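Local atomic coordinates of macro domain-containing protein (Thermosipho africanus, PDB entry 7OMU), a protein that joins a DarT-like domain to a macro domain in one chain, the macro domain holding adenosine-5-diphosphoribose. Residues R90-Y95 / D233-R238; I182-S188 / I205-P211; F264-V270 / W313-F317; E155-E159 / R259-Q263. The protein carries 1 engineered substitution. The contacts are given in a common frame with arbitrary orientation. Residues are numbered along the deposited sequence.

Interaction 1: residues R90-Y95 / D233-R238. With APR (adenosine-5-diphosphoribose), chain C.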
# COMPACT_ATOMS: atom_id res chain seq x y z
N ARG A 90 -0.26 -2.45 7.41
CA ARG A 90 -0.10 -1.80 6.08
C ARG A 90 -1.29 -0.85 5.88
O ARG A 90 -2.19 -1.20 5.09
CB ARG A 90 -0.01 -2.86 4.98
CG ARG A 90 0.42 -2.33 3.62
CD ARG A 90 0.49 -3.46 2.61
NE ARG A 90 0.79 -3.02 1.26
CZ ARG A 90 -0.08 -2.44 0.43
NH1 ARG A 90 -1.33 -2.21 0.82
NH2 ARG A 90 0.29 -2.08 -0.78
N ASN A 91 -1.26 0.30 6.56
CA ASN A 91 -2.43 1.19 6.80
C ASN A 91 -1.98 2.66 6.76
O ASN A 91 -0.79 2.94 6.74
CB ASN A 91 -3.09 0.82 8.13
CG ASN A 91 -2.21 1.10 9.33
OD1 ASN A 91 -1.58 2.16 9.43
ND2 ASN A 91 -2.17 0.17 10.27
N PRO A 92 -2.92 3.63 6.76
CA PRO A 92 -2.59 5.06 6.74
C PRO A 92 -1.52 5.57 7.72
O PRO A 92 -0.85 6.52 7.39
CB PRO A 92 -3.93 5.71 7.13
CG PRO A 92 -4.95 4.80 6.51
CD PRO A 92 -4.38 3.42 6.70
N MET A 93 -1.42 4.96 8.91
CA MET A 93 -0.44 5.37 9.95
C MET A 93 0.97 5.06 9.44
O MET A 93 1.80 5.98 9.40
CB MET A 93 -0.67 4.65 11.28
CG MET A 93 0.26 5.12 12.39
SD MET A 93 0.20 6.92 12.59
CE MET A 93 -1.04 7.05 13.88
N LEU A 94 1.21 3.80 9.05
CA LEU A 94 2.52 3.36 8.50
C LEU A 94 2.87 4.22 7.28
O LEU A 94 4.03 4.65 7.17
CB LEU A 94 2.45 1.88 8.13
CG LEU A 94 3.77 1.27 7.65
CD1 LEU A 94 4.90 1.54 8.63
CD2 LEU A 94 3.62 -0.22 7.44
N TYR A 95 1.89 4.48 6.42
CA TYR A 95 2.05 5.33 5.21
C TYR A 95 2.42 6.76 5.64
O TYR A 95 3.30 7.35 4.99
CB TYR A 95 0.78 5.35 4.36
CG TYR A 95 1.03 5.85 2.96
CD1 TYR A 95 1.49 4.98 1.99
CD2 TYR A 95 0.87 7.18 2.63
CE1 TYR A 95 1.75 5.42 0.70
CE2 TYR A 95 1.13 7.64 1.35
CZ TYR A 95 1.56 6.76 0.38
OH TYR A 95 1.82 7.19 -0.89
N ASP A 233 1.74 -3.28 -6.25
CA ASP A 233 0.58 -2.36 -6.40
C ASP A 233 1.06 -1.08 -7.08
O ASP A 233 1.88 -0.36 -6.49
CB ASP A 233 -0.04 -2.05 -5.03
CG ASP A 233 -1.44 -1.48 -5.13
OD1 ASP A 233 -1.80 -0.99 -6.22
OD2 ASP A 233 -2.15 -1.52 -4.10
N MET A 234 0.56 -0.82 -8.29
CA MET A 234 0.91 0.35 -9.13
C MET A 234 0.67 1.65 -8.36
O MET A 234 1.49 2.57 -8.48
CB MET A 234 0.07 0.35 -10.41
CG MET A 234 0.43 1.45 -11.38
SD MET A 234 -0.42 1.26 -12.95
CE MET A 234 -2.11 1.56 -12.43
N PHE A 235 -0.43 1.72 -7.59
CA PHE A 235 -0.93 2.97 -6.96
C PHE A 235 -0.06 3.34 -5.76
O PHE A 235 -0.08 4.52 -5.34
CB PHE A 235 -2.42 2.82 -6.63
CG PHE A 235 -3.26 2.53 -7.84
CD1 PHE A 235 -3.49 3.50 -8.80
CD2 PHE A 235 -3.80 1.27 -8.04
CE1 PHE A 235 -4.25 3.22 -9.93
CE2 PHE A 235 -4.57 0.99 -9.16
CZ PHE A 235 -4.79 1.97 -10.11
N PHE A 236 0.70 2.37 -5.23
CA PHE A 236 1.69 2.58 -4.14
C PHE A 236 3.11 2.65 -4.72
O PHE A 236 4.05 2.86 -3.93
CB PHE A 236 1.55 1.49 -3.06
CG PHE A 236 0.35 1.68 -2.17
CD1 PHE A 236 0.31 2.73 -1.27
CD2 PHE A 236 -0.74 0.83 -2.24
CE1 PHE A 236 -0.80 2.92 -0.45
CE2 PHE A 236 -1.84 1.02 -1.42
CZ PHE A 236 -1.87 2.06 -0.53
N SER A 237 3.27 2.49 -6.03
CA SER A 237 4.49 2.96 -6.76
C SER A 237 4.56 4.47 -6.53
O SER A 237 3.49 5.07 -6.26
CB SER A 237 4.48 2.63 -8.23
OG SER A 237 3.97 3.70 -9.01
N ARG A 238 5.74 5.06 -6.63
CA ARG A 238 5.88 6.53 -6.48
C ARG A 238 6.23 7.12 -7.85
O ARG A 238 6.84 8.21 -7.90
CB ARG A 238 6.87 6.82 -5.35
CG ARG A 238 6.35 6.39 -3.99
CD ARG A 238 6.97 7.17 -2.84
NE ARG A 238 6.66 8.59 -2.89
CZ ARG A 238 5.51 9.15 -2.51
NH1 ARG A 238 4.51 8.42 -2.05
NH2 ARG A 238 5.37 10.46 -2.60
N1 APR C . -0.98 -3.09 -9.74
C2 APR C . -0.47 -3.72 -10.81
N3 APR C . -1.09 -4.47 -11.72
C4 APR C . -2.41 -4.56 -11.44
C5 APR C . -3.07 -3.99 -10.37
C6 APR C . -2.30 -3.21 -9.48
N6 APR C . -2.81 -2.60 -8.41
N7 APR C . -4.42 -4.31 -10.42
C8 APR C . -4.55 -5.06 -11.49
N9 APR C . -3.35 -5.25 -12.15
C1' APR C . -3.11 -6.03 -13.37
C2' APR C . -4.04 -7.22 -13.55
O2' APR C . -3.48 -8.39 -13.00
C3' APR C . -4.22 -7.31 -15.07
O3' APR C . -3.53 -8.43 -15.60
O4' APR C . -3.32 -5.18 -14.47
C4' APR C . -3.65 -5.99 -15.63
C5' APR C . -4.57 -5.20 -16.54
O5' APR C . -5.79 -4.81 -15.83
PA APR C . -7.22 -4.78 -16.56
O1A APR C . -8.05 -3.67 -15.98
O2A APR C . -7.82 -6.15 -16.57
O3A APR C . -6.83 -4.36 -18.07
PB APR C . -7.26 -4.88 -19.53
O1B APR C . -6.96 -6.34 -19.61
O2B APR C . -6.63 -3.99 -20.56
O5D APR C . -8.85 -4.65 -19.52
C5D APR C . -9.40 -3.34 -19.85
O4D APR C . -11.19 -3.54 -18.24
O1D APR C . -10.08 -2.03 -16.90
C1D APR C . -11.25 -2.26 -17.60
O2D APR C . -12.43 -0.27 -18.51
C2D APR C . -11.41 -1.22 -18.72
O3D APR C . -13.02 -2.32 -20.22
C3D APR C . -11.64 -2.05 -19.99
C4D APR C . -10.90 -3.35 -19.64
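The Phe236 ring lies between two side chains of segment 90-95, Arg90 and Tyr95. Arg90 extends its chain so that NH2 comes within 3.4 Å of Phe236 CD2. Tyr95 CE1 approaches Phe236 CD1 at 3.6 Å. The Tyr95 and Phe236 rings meet obliquely, with centroids 5.8 Å apart and planes at 62°. Phe215 stacks on Phe236 and meets Tyr95 edge-to-face, so three rings cluster here. Opposite charges also come near: Arg90 NH2 is 4.2 Å from Asp233 OD2, too far for a salt bridge. Arg90 instead bonds through NH1 to the backbone of Glu155, and Asp233 pairs with Arg259. Tyr95 OH lies 3.2 Å from Arg238 NH1, and Asp295 binds both side chains. Asn91 is the N-cap of helix 92-99. Asn91 OD1 accepts from Leu94 N at 3.3 Å and, weakly, from Met93 N at 2.9 Å. Segment 233-238 also reads the adenine of the ligand. APR N6 donates to Asp233 OD1 at 2.9 Å, and Met234 N donates to APR N1 at 3.1 Å. An aspartate and the following backbone amide gripping N6 and N1 are characteristic of the adenine pocket of macro domains, here backed by the DarT-like domain.

Interaction 2: residues I182-S188 / I205-P211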
# COMPACT_ATOMS: atom_id res chain seq x y z
N ILE A 182 5.22 -12.07 21.81
CA ILE A 182 5.82 -11.62 20.51
C ILE A 182 6.21 -12.83 19.66
O ILE A 182 7.05 -13.65 20.12
CB ILE A 182 7.01 -10.67 20.77
CG1 ILE A 182 6.57 -9.40 21.49
CG2 ILE A 182 7.74 -10.35 19.47
CD1 ILE A 182 7.70 -8.44 21.81
N SER A 183 5.64 -12.93 18.45
CA SER A 183 5.85 -14.01 17.45
C SER A 183 7.17 -13.79 16.72
O SER A 183 7.97 -14.74 16.62
CB SER A 183 4.74 -14.06 16.43
OG SER A 183 3.48 -14.24 17.03
N ALA A 184 7.34 -12.60 16.16
CA ALA A 184 8.41 -12.26 15.21
C ALA A 184 8.48 -10.74 15.05
O ALA A 184 7.62 -10.04 15.60
CB ALA A 184 8.15 -12.93 13.89
N ILE A 185 9.48 -10.26 14.31
CA ILE A 185 9.62 -8.83 13.94
C ILE A 185 9.78 -8.76 12.42
O ILE A 185 10.71 -9.41 11.90
CB ILE A 185 10.79 -8.17 14.71
CG1 ILE A 185 10.54 -8.18 16.22
CG2 ILE A 185 11.07 -6.77 14.19
CD1 ILE A 185 11.71 -8.69 17.00
N TYR A 186 8.88 -8.03 11.76
CA TYR A 186 8.88 -7.81 10.30
C TYR A 186 9.70 -6.55 10.01
O TYR A 186 9.67 -5.60 10.81
CB TYR A 186 7.45 -7.76 9.76
CG TYR A 186 6.74 -9.08 9.83
CD1 TYR A 186 6.95 -10.07 8.87
CD2 TYR A 186 5.87 -9.37 10.87
CE1 TYR A 186 6.30 -11.29 8.94
CE2 TYR A 186 5.21 -10.59 10.94
CZ TYR A 186 5.43 -11.55 9.97
OH TYR A 186 4.79 -12.75 10.05
N VAL A 187 10.42 -6.58 8.88
CA VAL A 187 11.52 -5.63 8.55
C VAL A 187 11.57 -5.49 7.03
O VAL A 187 11.19 -6.44 6.34
CB VAL A 187 12.83 -6.16 9.15
CG1 VAL A 187 14.05 -5.51 8.53
CG2 VAL A 187 12.87 -5.99 10.66
N SER A 188 12.03 -4.33 6.53
CA SER A 188 11.90 -3.91 5.11
C SER A 188 12.80 -4.72 4.17
O SER A 188 12.33 -5.00 3.04
CB SER A 188 12.17 -2.44 4.97
OG SER A 188 13.43 -2.09 5.54
N ILE A 205 13.35 -15.76 18.38
CA ILE A 205 12.39 -14.75 17.84
C ILE A 205 12.79 -14.42 16.39
O ILE A 205 13.75 -13.70 16.16
CB ILE A 205 12.35 -13.50 18.74
CG1 ILE A 205 11.67 -13.84 20.07
CG2 ILE A 205 11.68 -12.32 18.04
CD1 ILE A 205 11.24 -12.65 20.90
N PRO A 206 12.04 -14.94 15.39
CA PRO A 206 12.37 -14.74 13.98
C PRO A 206 12.35 -13.26 13.57
O PRO A 206 11.44 -12.55 13.96
CB PRO A 206 11.26 -15.46 13.20
CG PRO A 206 10.61 -16.39 14.20
CD PRO A 206 10.82 -15.74 15.55
N VAL A 207 13.36 -12.84 12.80
CA VAL A 207 13.36 -11.54 12.06
C VAL A 207 13.10 -11.85 10.58
O VAL A 207 13.99 -12.44 9.93
CB VAL A 207 14.66 -10.76 12.27
CG1 VAL A 207 14.64 -9.43 11.53
CG2 VAL A 207 14.95 -10.54 13.75
N ILE A 208 11.92 -11.49 10.10
CA ILE A 208 11.43 -11.79 8.72
C ILE A 208 11.51 -10.52 7.89
O ILE A 208 10.94 -9.49 8.25
CB ILE A 208 9.98 -12.32 8.78
CG1 ILE A 208 9.88 -13.55 9.69
CG2 ILE A 208 9.46 -12.61 7.38
CD1 ILE A 208 8.49 -13.83 10.19
N PRO A 209 12.25 -10.53 6.76
CA PRO A 209 12.23 -9.42 5.82
C PRO A 209 11.02 -9.58 4.89
O PRO A 209 10.86 -10.65 4.33
CB PRO A 209 13.57 -9.57 5.09
CG PRO A 209 13.81 -11.07 5.08
CD PRO A 209 13.14 -11.62 6.32
N ASP A 210 10.19 -8.55 4.77
CA ASP A 210 8.99 -8.55 3.89
C ASP A 210 8.67 -7.12 3.46
O ASP A 210 7.96 -6.39 4.14
CB ASP A 210 7.81 -9.22 4.58
CG ASP A 210 6.65 -9.48 3.65
OD1 ASP A 210 6.55 -8.78 2.61
OD2 ASP A 210 5.86 -10.39 3.96
N PRO A 211 9.17 -6.69 2.28
CA PRO A 211 8.95 -5.33 1.79
C PRO A 211 7.47 -4.91 1.69
O PRO A 211 7.19 -3.72 1.77
CB PRO A 211 9.60 -5.34 0.39
CG PRO A 211 10.60 -6.47 0.43
CD PRO A 211 9.97 -7.50 1.35
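Tyr186 and Ile208 lie side by side on one face of the parallel strands 182-187 and 207-209. Tyr186 takes an m rotamer (chi1 -69°), and its CE1 lies 3.6 Å from Ile208 CD1. Ile208, with an m, t conformation, also brings CD1 to 3.8 Å from Ala184 CB. The other face carries Ile185, Val187 and Val207. Both valines are t, and Val187 CG2 meets Val207 CG1 at 4.0 Å. The chi2 of Ile185 lies between wells at 131°, and its CD1 packs on Ile205 CG2 at 3.8 Å. The m, t chain of Ile205 points its CD1 to 4.4 Å from Ile182 CG2. Hydrogen bonds hold the backbones in register: Ile185 N to Pro206 O and Ile208 N to Ile185 O, both 3.0 Å, then Asp210 N to Val187 O at 2.8 Å. Val187 N to Ile208 O, 3.0 Å, is weak. Pro209 CA makes a CA-H...O contact with Val187 O at 3.2 Å. The strands and helix 190-200 form a beta-alpha-beta unit. The helix packs on Ile185, Val187 and Val207, while helix 35-41 covers Ile182, Ile185 and Ile205. Strand 182-187 also pairs antiparallel with strand 107-113, and strand 207-209 is at one edge of this four-strand sheet.

Interaction 3: residues F264-V270 / W313-F317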
# COMPACT_ATOMS: atom_id res chain seq x y z
N PHE A 264 -10.28 6.80 -7.06
CA PHE A 264 -10.02 8.08 -7.78
C PHE A 264 -11.22 8.43 -8.67
O PHE A 264 -11.10 8.54 -9.89
CB PHE A 264 -8.72 7.97 -8.58
CG PHE A 264 -7.56 7.41 -7.80
CD1 PHE A 264 -6.97 8.15 -6.78
CD2 PHE A 264 -7.06 6.15 -8.06
CE1 PHE A 264 -5.91 7.64 -6.05
CE2 PHE A 264 -6.00 5.64 -7.33
CZ PHE A 264 -5.42 6.38 -6.33
N PRO A 265 -12.42 8.63 -8.08
CA PRO A 265 -13.65 8.81 -8.86
C PRO A 265 -13.60 9.98 -9.86
O PRO A 265 -14.26 9.90 -10.88
CB PRO A 265 -14.73 9.01 -7.79
CG PRO A 265 -13.97 9.47 -6.57
CD PRO A 265 -12.66 8.71 -6.63
N ASP A 266 -12.85 11.04 -9.55
CA ASP A 266 -12.65 12.19 -10.47
C ASP A 266 -11.99 11.71 -11.78
O ASP A 266 -12.30 12.30 -12.83
CB ASP A 266 -11.82 13.30 -9.83
CG ASP A 266 -10.40 12.88 -9.53
OD1 ASP A 266 -10.23 11.88 -8.80
OD2 ASP A 266 -9.46 13.55 -10.03
N VAL A 267 -11.12 10.70 -11.71
CA VAL A 267 -10.44 10.11 -12.91
C VAL A 267 -11.50 9.47 -13.81
O VAL A 267 -11.40 9.60 -15.04
CB VAL A 267 -9.35 9.08 -12.51
CG1 VAL A 267 -8.76 8.38 -13.73
CG2 VAL A 267 -8.24 9.71 -11.69
N TYR A 268 -12.47 8.78 -13.21
CA TYR A 268 -13.61 8.15 -13.92
C TYR A 268 -14.37 9.23 -14.69
O TYR A 268 -14.62 9.05 -15.89
CB TYR A 268 -14.50 7.40 -12.91
CG TYR A 268 -15.80 6.89 -13.45
CD1 TYR A 268 -15.87 6.23 -14.67
CD2 TYR A 268 -16.97 7.03 -12.73
CE1 TYR A 268 -17.07 5.75 -15.17
CE2 TYR A 268 -18.18 6.55 -13.21
CZ TYR A 268 -18.23 5.91 -14.43
OH TYR A 268 -19.41 5.44 -14.92
N VAL A 269 -14.67 10.34 -14.01
CA VAL A 269 -15.45 11.49 -14.57
C VAL A 269 -14.67 12.10 -15.74
O VAL A 269 -15.29 12.41 -16.77
CB VAL A 269 -15.74 12.53 -13.48
CG1 VAL A 269 -16.26 13.83 -14.06
CG2 VAL A 269 -16.71 11.98 -12.45
N VAL A 270 -13.36 12.30 -15.56
CA VAL A 270 -12.44 12.86 -16.59
C VAL A 270 -12.42 11.90 -17.78
O VAL A 270 -12.43 12.37 -18.93
CB VAL A 270 -11.03 13.09 -16.02
CG1 VAL A 270 -9.98 13.22 -17.11
CG2 VAL A 270 -10.99 14.30 -15.11
N TRP A 313 -0.14 12.11 -11.79
CA TRP A 313 -1.00 12.20 -13.00
C TRP A 313 -1.52 10.81 -13.34
O TRP A 313 -0.91 9.82 -12.89
CB TRP A 313 -0.21 12.79 -14.18
CG TRP A 313 0.24 14.21 -14.00
CD1 TRP A 313 -0.13 15.09 -13.02
CD2 TRP A 313 1.13 14.93 -14.86
NE1 TRP A 313 0.47 16.30 -13.21
CE2 TRP A 313 1.25 16.24 -14.34
CE3 TRP A 313 1.83 14.61 -16.03
CZ2 TRP A 313 2.05 17.21 -14.94
CZ3 TRP A 313 2.62 15.57 -16.62
CH2 TRP A 313 2.73 16.85 -16.08
N PHE A 314 -2.59 10.74 -14.13
CA PHE A 314 -3.19 9.48 -14.63
C PHE A 314 -3.21 9.53 -16.16
O PHE A 314 -3.77 10.49 -16.72
CB PHE A 314 -4.60 9.29 -14.08
CG PHE A 314 -4.64 8.87 -12.64
CD1 PHE A 314 -4.44 9.79 -11.63
CD2 PHE A 314 -4.85 7.55 -12.30
CE1 PHE A 314 -4.48 9.40 -10.30
CE2 PHE A 314 -4.89 7.15 -10.97
CZ PHE A 314 -4.70 8.08 -9.97
N LEU A 315 -2.59 8.53 -16.80
CA LEU A 315 -2.61 8.34 -18.27
C LEU A 315 -3.71 7.32 -18.58
O LEU A 315 -3.60 6.19 -18.11
CB LEU A 315 -1.24 7.85 -18.75
CG LEU A 315 -1.10 7.68 -20.26
CD1 LEU A 315 -1.25 9.02 -20.97
CD2 LEU A 315 0.24 7.05 -20.61
N LEU A 316 -4.74 7.74 -19.31
CA LEU A 316 -5.84 6.86 -19.79
C LEU A 316 -5.40 6.25 -21.13
O LEU A 316 -5.26 7.00 -22.11
CB LEU A 316 -7.13 7.68 -19.90
CG LEU A 316 -7.55 8.36 -18.60
CD1 LEU A 316 -8.75 9.26 -18.82
CD2 LEU A 316 -7.84 7.33 -17.52
N PHE A 317 -5.18 4.94 -21.13
CA PHE A 317 -4.61 4.16 -22.26
C PHE A 317 -5.66 3.20 -22.79
O PHE A 317 -5.87 2.14 -22.22
CB PHE A 317 -3.37 3.41 -21.76
CG PHE A 317 -2.51 2.83 -22.85
CD1 PHE A 317 -2.99 1.83 -23.68
CD2 PHE A 317 -1.21 3.28 -23.03
CE1 PHE A 317 -2.20 1.30 -24.68
CE2 PHE A 317 -0.41 2.74 -24.03
CZ PHE A 317 -0.91 1.75 -24.85
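This is helix-on-sheet packing in the macro domain, a three-layer fold with a mixed beta sheet between helices. Helix 265-275 lies on one face of the sheet, against strand 313-318. The axes of the short segments 265-270 and 313-317 approach to 10.4 Å, with 43° between their directions. Every contact between the two segments is apolar, and no hydrogen bond crosses.

Aromatic contacts come first. Phe264 leaves helical geometry at the end of helix 256-263, just before helix 265-275 starts. Its ring offers a face to the edge of Phe314. The centroids are 4.9 Å apart and the planes make 54°. Phe264 CD2 and Phe314 CZ come within 3.6 Å.

Side-chain packing of the valines follows the helix. Val267 and Val270, one turn apart, point at the strand. Phe314 and Leu316, two residues apart, point back at the helix from the same strand face. Val267 CG1 lies 4.0 Å from Leu316 CD2, and Val270 CG1 lies 4.5 Å from Leu316 CD1. Both valines also touch Tyr288 of strand 286-288. Leu315 and Phe317 serve the other face of the sheet, where they meet helix 329-346.

A CH-pi contact completes the set. Val267 CG2 sits over the face of the Phe314 ring, 3.8 Å from its centroid and 12° off the ring normal.

Interaction 4: residues E155-E159 / R259-Q263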
# COMPACT_ATOMS: atom_id res chain seq x y z
N GLU A 155 -6.33 -4.02 0.84
CA GLU A 155 -5.05 -3.66 0.18
C GLU A 155 -5.01 -2.16 -0.14
O GLU A 155 -3.91 -1.65 -0.44
CB GLU A 155 -4.78 -4.54 -1.05
CG GLU A 155 -6.02 -5.06 -1.76
CD GLU A 155 -5.75 -6.08 -2.86
OE1 GLU A 155 -4.56 -6.43 -3.07
OE2 GLU A 155 -6.72 -6.54 -3.51
N TYR A 156 -6.16 -1.48 -0.05
CA TYR A 156 -6.29 -0.00 -0.20
C TYR A 156 -7.49 0.51 0.60
O TYR A 156 -8.29 -0.31 1.08
CB TYR A 156 -6.40 0.37 -1.68
CG TYR A 156 -7.72 0.09 -2.36
CD1 TYR A 156 -7.97 -1.12 -2.98
CD2 TYR A 156 -8.71 1.07 -2.45
CE1 TYR A 156 -9.17 -1.36 -3.64
CE2 TYR A 156 -9.91 0.84 -3.09
CZ TYR A 156 -10.14 -0.38 -3.69
OH TYR A 156 -11.33 -0.61 -4.33
N TRP A 157 -7.61 1.83 0.71
CA TRP A 157 -8.66 2.48 1.52
C TRP A 157 -9.05 3.83 0.91
O TRP A 157 -8.36 4.28 -0.03
CB TRP A 157 -8.14 2.64 2.94
CG TRP A 157 -6.85 3.39 2.99
CD1 TRP A 157 -6.70 4.74 2.97
CD2 TRP A 157 -5.53 2.83 3.04
NE1 TRP A 157 -5.37 5.06 3.01
CE2 TRP A 157 -4.63 3.91 3.05
CE3 TRP A 157 -5.01 1.53 3.08
CZ2 TRP A 157 -3.25 3.74 3.11
CZ3 TRP A 157 -3.65 1.35 3.13
CH2 TRP A 157 -2.78 2.44 3.15
N ARG A 158 -10.10 4.45 1.45
CA ARG A 158 -10.61 5.79 1.05
C ARG A 158 -11.50 6.34 2.18
O ARG A 158 -12.06 5.53 2.94
CB ARG A 158 -11.37 5.71 -0.28
CG ARG A 158 -12.28 4.50 -0.44
CD ARG A 158 -12.83 4.45 -1.85
NE ARG A 158 -13.71 3.32 -2.12
CZ ARG A 158 -15.04 3.39 -2.19
NH1 ARG A 158 -15.68 4.53 -2.00
NH2 ARG A 158 -15.74 2.30 -2.46
N GLU A 159 -11.61 7.67 2.29
CA GLU A 159 -12.30 8.35 3.42
C GLU A 159 -13.81 8.11 3.32
O GLU A 159 -14.44 7.90 4.38
CB GLU A 159 -11.96 9.84 3.46
CG GLU A 159 -12.27 10.48 4.81
CD GLU A 159 -12.34 12.00 4.84
OE1 GLU A 159 -11.92 12.65 3.85
OE2 GLU A 159 -12.83 12.54 5.87
N ARG A 259 -11.06 -0.40 -9.56
CA ARG A 259 -10.36 0.18 -8.37
C ARG A 259 -10.19 1.69 -8.56
O ARG A 259 -10.36 2.42 -7.57
CB ARG A 259 -8.99 -0.45 -8.17
CG ARG A 259 -8.09 0.39 -7.28
CD ARG A 259 -7.05 -0.45 -6.58
NE ARG A 259 -6.23 0.38 -5.73
CZ ARG A 259 -5.16 -0.04 -5.08
NH1 ARG A 259 -4.78 -1.30 -5.17
NH2 ARG A 259 -4.47 0.81 -4.32
N VAL A 260 -9.83 2.11 -9.77
CA VAL A 260 -9.62 3.55 -10.13
C VAL A 260 -10.92 4.31 -9.89
O VAL A 260 -10.85 5.43 -9.38
CB VAL A 260 -9.12 3.71 -11.58
CG1 VAL A 260 -9.09 5.17 -12.00
CG2 VAL A 260 -7.74 3.08 -11.76
N LYS A 261 -12.06 3.71 -10.25
CA LYS A 261 -13.40 4.32 -10.13
C LYS A 261 -13.73 4.58 -8.66
O LYS A 261 -14.38 5.60 -8.37
CB LYS A 261 -14.47 3.43 -10.77
CG LYS A 261 -15.83 4.10 -10.94
CD LYS A 261 -16.76 3.35 -11.85
CE LYS A 261 -17.31 2.08 -11.23
NZ LYS A 261 -18.06 1.27 -12.22
N TYR A 262 -13.29 3.70 -7.75
CA TYR A 262 -13.65 3.78 -6.31
C TYR A 262 -12.63 4.67 -5.59
O TYR A 262 -13.06 5.54 -4.81
CB TYR A 262 -13.82 2.38 -5.72
CG TYR A 262 -15.08 1.71 -6.22
CD1 TYR A 262 -16.33 2.19 -5.88
CD2 TYR A 262 -15.02 0.64 -7.10
CE1 TYR A 262 -17.49 1.61 -6.37
CE2 TYR A 262 -16.17 0.05 -7.60
CZ TYR A 262 -17.41 0.54 -7.23
OH TYR A 262 -18.53 -0.05 -7.74
N GLN A 263 -11.34 4.48 -5.87
CA GLN A 263 -10.23 5.19 -5.18
C GLN A 263 -10.11 6.61 -5.74
O GLN A 263 -9.87 7.52 -4.94
CB GLN A 263 -8.92 4.40 -5.29
CG GLN A 263 -7.94 4.73 -4.17
CD GLN A 263 -6.69 3.88 -4.15
OE1 GLN A 263 -6.53 2.91 -4.88
NE2 GLN A 263 -5.77 4.25 -3.27
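This is a side-chain contact between two domains. A loop of the DarT-like part, 155-159, lies against the last residues of macro-domain helix 256-263. No hydrogen bond joins the segments. Tyr156 and Arg158 both point at the helix, and Trp157 between them points away. Arg259 crosses one face of the Tyr156 ring. Its CD lies 4.0 Å from the ring centroid, 25° off the normal, a CH-pi contact. Tyr156 CB sits over the Arg259 guanidinium, 3.3 Å from NH2. Gln263 OE1 accepts from Arg259 NE at 2.7 Å and from Arg259 NH2 at 3.0 Å. Gln263 OE1 lies 3.7 Å from Tyr156 CD2. Arg158 packs on Tyr262, with Arg158 CD 3.2 Å from Tyr262 O and Arg158 NH2 3.5 Å from Tyr262 CD1. Arg259 also forms a salt bridge to Asp233 and touches APR. Thus the charge of Arg259 is met within the macro domain, and its aliphatic and flat surfaces are left to pack against the neighbouring domain.

From the N terminus, segment 90-95 opens interaction 1, and segment 155-159 then opens interaction 4. Interaction 2 closes within both loops, joining 182-188 to 205-211 inside the DarT-like domain. Interaction 1 closes at 233-238 and interaction 4 at 259-263. These two loops cross, and both tie the DarT-like domain to the macro domain. They touch through the salt bridge from Asp233 OD2 to Arg259 NH1, 2.8 Å. Interaction 3 follows in series, binding 264-270 to 313-317 within the macro domain. Val260 and Val267 pack together between interactions 4 and 3, and Phe235 reaches Phe264. Interaction 2 stands apart, its centre about 37 Å from that of interaction 3.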